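Local atomic coordinates of (S)-ureidoglycine aminohydrolase cupin domain-containing protein (Pseudomonas syringae pv. tomato, PDB entry 3MYX), a protein that is of unknown function but has a cupin fold related to (S)-ureidoglycine aminohydrolase and may be an enzyme of that kind. Residues E61-P64 against Y65-L69. Residues are numbered along the deposited sequence; the frame is centred on the assembly and turned at random. Where two conformers were deposited one is given.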
loop_
_atom_site.group_PDB
_atom_site.type_symbol
_atom_site.label_atom_id
_atom_site.label_comp_id
_atom_site.label_asym_id
_atom_site.label_seq_id
_atom_site.Cartn_x
_atom_site.Cartn_y
_atom_site.Cartn_z
ATOM N N GLU A 61 -16.622 15.671 1.376
ATOM C CA GLU A 61 -17.377 15.800 2.622
ATOM C C GLU A 61 -17.297 14.543 3.494
ATOM O O GLU A 61 -17.194 14.657 4.705
ATOM C CB GLU A 61 -18.836 16.186 2.343
ATOM C CG GLU A 61 -19.747 16.256 3.578
ATOM C CD GLU A 61 -19.160 17.049 4.736
ATOM O OE1 GLU A 61 -18.400 18.009 4.476
ATOM O OE2 GLU A 61 -19.465 16.701 5.903
ATOM N N ALA A 62 -17.337 13.357 2.878
ATOM C CA ALA A 62 -17.241 12.086 3.612
ATOM C C ALA A 62 -16.498 11.117 2.717
ATOM O O ALA A 62 -17.056 10.589 1.765
ATOM C CB ALA A 62 -18.627 11.561 3.968
ATOM N N TYR A 63 -15.226 10.861 3.012
ATOM C CA TYR A 63 -14.419 10.069 2.103
ATOM C C TYR A 63 -15.042 8.681 1.961
ATOM O O TYR A 63 -15.412 8.073 2.959
ATOM C CB TYR A 63 -12.955 9.988 2.580
ATOM C CG TYR A 63 -12.031 9.725 1.424
ATOM C CD1 TYR A 63 -11.705 10.744 0.527
ATOM C CD2 TYR A 63 -11.548 8.449 1.161
ATOM C CE1 TYR A 63 -10.912 10.492 -0.581
ATOM C CE2 TYR A 63 -10.757 8.195 0.034
ATOM C CZ TYR A 63 -10.436 9.226 -0.830
ATOM O OH TYR A 63 -9.669 9.037 -1.955
ATOM N N PRO A 64 -15.189 8.181 0.725
ATOM C CA PRO A 64 -16.046 7.013 0.530
ATOM C C PRO A 64 -15.370 5.680 0.829
ATOM O O PRO A 64 -16.048 4.658 0.887
ATOM C CB PRO A 64 -16.390 7.091 -0.950
ATOM C CG PRO A 64 -15.228 7.794 -1.557
ATOM C CD PRO A 64 -14.866 8.827 -0.557
ATOM N N TYR A 65 -14.048 5.694 0.965
ATOM C CA TYR A 65 -13.248 4.498 1.124
ATOM C C TYR A 65 -12.374 4.633 2.363
ATOM O O TYR A 65 -12.178 5.732 2.870
ATOM C CB TYR A 65 -12.318 4.338 -0.077
ATOM C CG TYR A 65 -12.931 4.527 -1.458
ATOM C CD1 TYR A 65 -14.215 4.074 -1.756
ATOM C CD2 TYR A 65 -12.196 5.106 -2.482
ATOM C CE1 TYR A 65 -14.760 4.228 -3.028
ATOM C CE2 TYR A 65 -12.732 5.251 -3.744
ATOM C CZ TYR A 65 -13.998 4.793 -4.015
ATOM O OH TYR A 65 -14.505 4.960 -5.275
ATOM N N THR A 66 -11.794 3.523 2.813
ATOM C CA THR A 66 -10.570 3.596 3.620
ATOM C C THR A 66 -9.433 3.570 2.619
ATOM O O THR A 66 -9.356 2.668 1.820
ATOM C CB THR A 66 -10.432 2.432 4.588
ATOM O OG1 THR A 66 -11.604 2.380 5.411
ATOM C CG2 THR A 66 -9.185 2.587 5.439
ATOM N N GLU A 67 -8.554 4.560 2.648
ATOM C CA GLU A 67 -7.515 4.671 1.614
ATOM C C GLU A 67 -6.160 5.084 2.181
ATOM O O GLU A 67 -6.042 6.063 2.907
ATOM C CB GLU A 67 -7.961 5.616 0.488
ATOM C CG GLU A 67 -6.996 5.641 -0.697
ATOM C CD GLU A 67 -7.574 6.274 -1.969
ATOM O OE1 GLU A 67 -8.808 6.507 -2.076
ATOM O OE2 GLU A 67 -6.760 6.463 -2.897
HETATM N N MSE A 68 -5.146 4.301 1.827
HETATM C CA MSE A 68 -3.757 4.575 2.171
HETATM C C MSE A 68 -3.069 5.193 0.985
HETATM O O MSE A 68 -3.219 4.717 -0.148
HETATM C CB MSE A 68 -3.026 3.285 2.504
HETATM C CG MSE A 68 -1.552 3.504 2.784
HETATM SE SE MSE A 68 -0.738 1.801 2.926
HETATM C CE MSE A 68 0.914 2.320 3.736
ATOM N N LEU A 69 -2.296 6.245 1.254
ATOM C CA LEU A 69 -1.489 6.964 0.248
ATOM C C LEU A 69 -0.016 6.822 0.591
ATOM O O LEU A 69 0.353 6.968 1.743
ATOM C CB LEU A 69 -1.790 8.489 0.270
ATOM C CG LEU A 69 -3.179 9.033 -0.079
ATOM C CD1 LEU A 69 -4.173 8.774 1.056
ATOM C CD2 LEU A 69 -3.098 10.505 -0.425
#
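Y63 reaches past the next three residues to give its phenol proton to E67: OH of Y63 lies 2.7 Å from OE1 of E67. The donor comes from above the carboxylate, 58° out of its plane, and the ring and carboxylate planes are turned steeply against each other. E67 meets it with a nearly straight chain, CG anti to the backbone N (chi1 -173°) and extended beyond. OE1 of E67 also sits at the edge of the Y63 ring, 3.3 Å from CE2 of Y63, while CB of E67 packs against the same CE2 at 3.8 Å. The other carboxylate oxygen, OE2, forms a salt bridge with R37, so the buried acid is held at both oxygens.

This short connection leads from strand 57-60 into strand 66-71 of a cupin beta-barrel, passing from one antiparallel sheet to another; E67 belongs to the strand, and Y63 and P64 to the loop. Backbone bonds from Y63 to G98 and T99 tie the loop to a neighbouring one.

CG of P64 sits over the centre of one face of the Y65 ring in a CH-pi contact, 3.8 Å from the centroid and almost on the ring normal. A chi1 of -47° sets CG of Y65 beside its own backbone N, which brings the ring back under the preceding proline. CD2 of Y63 comes within 3.3 Å of O of Y65, which lies at the edge of the Y63 ring, and CE2 of Y63 touches CB of Y65 at 4.2 Å. The Y65 hydroxyl bonds to D28.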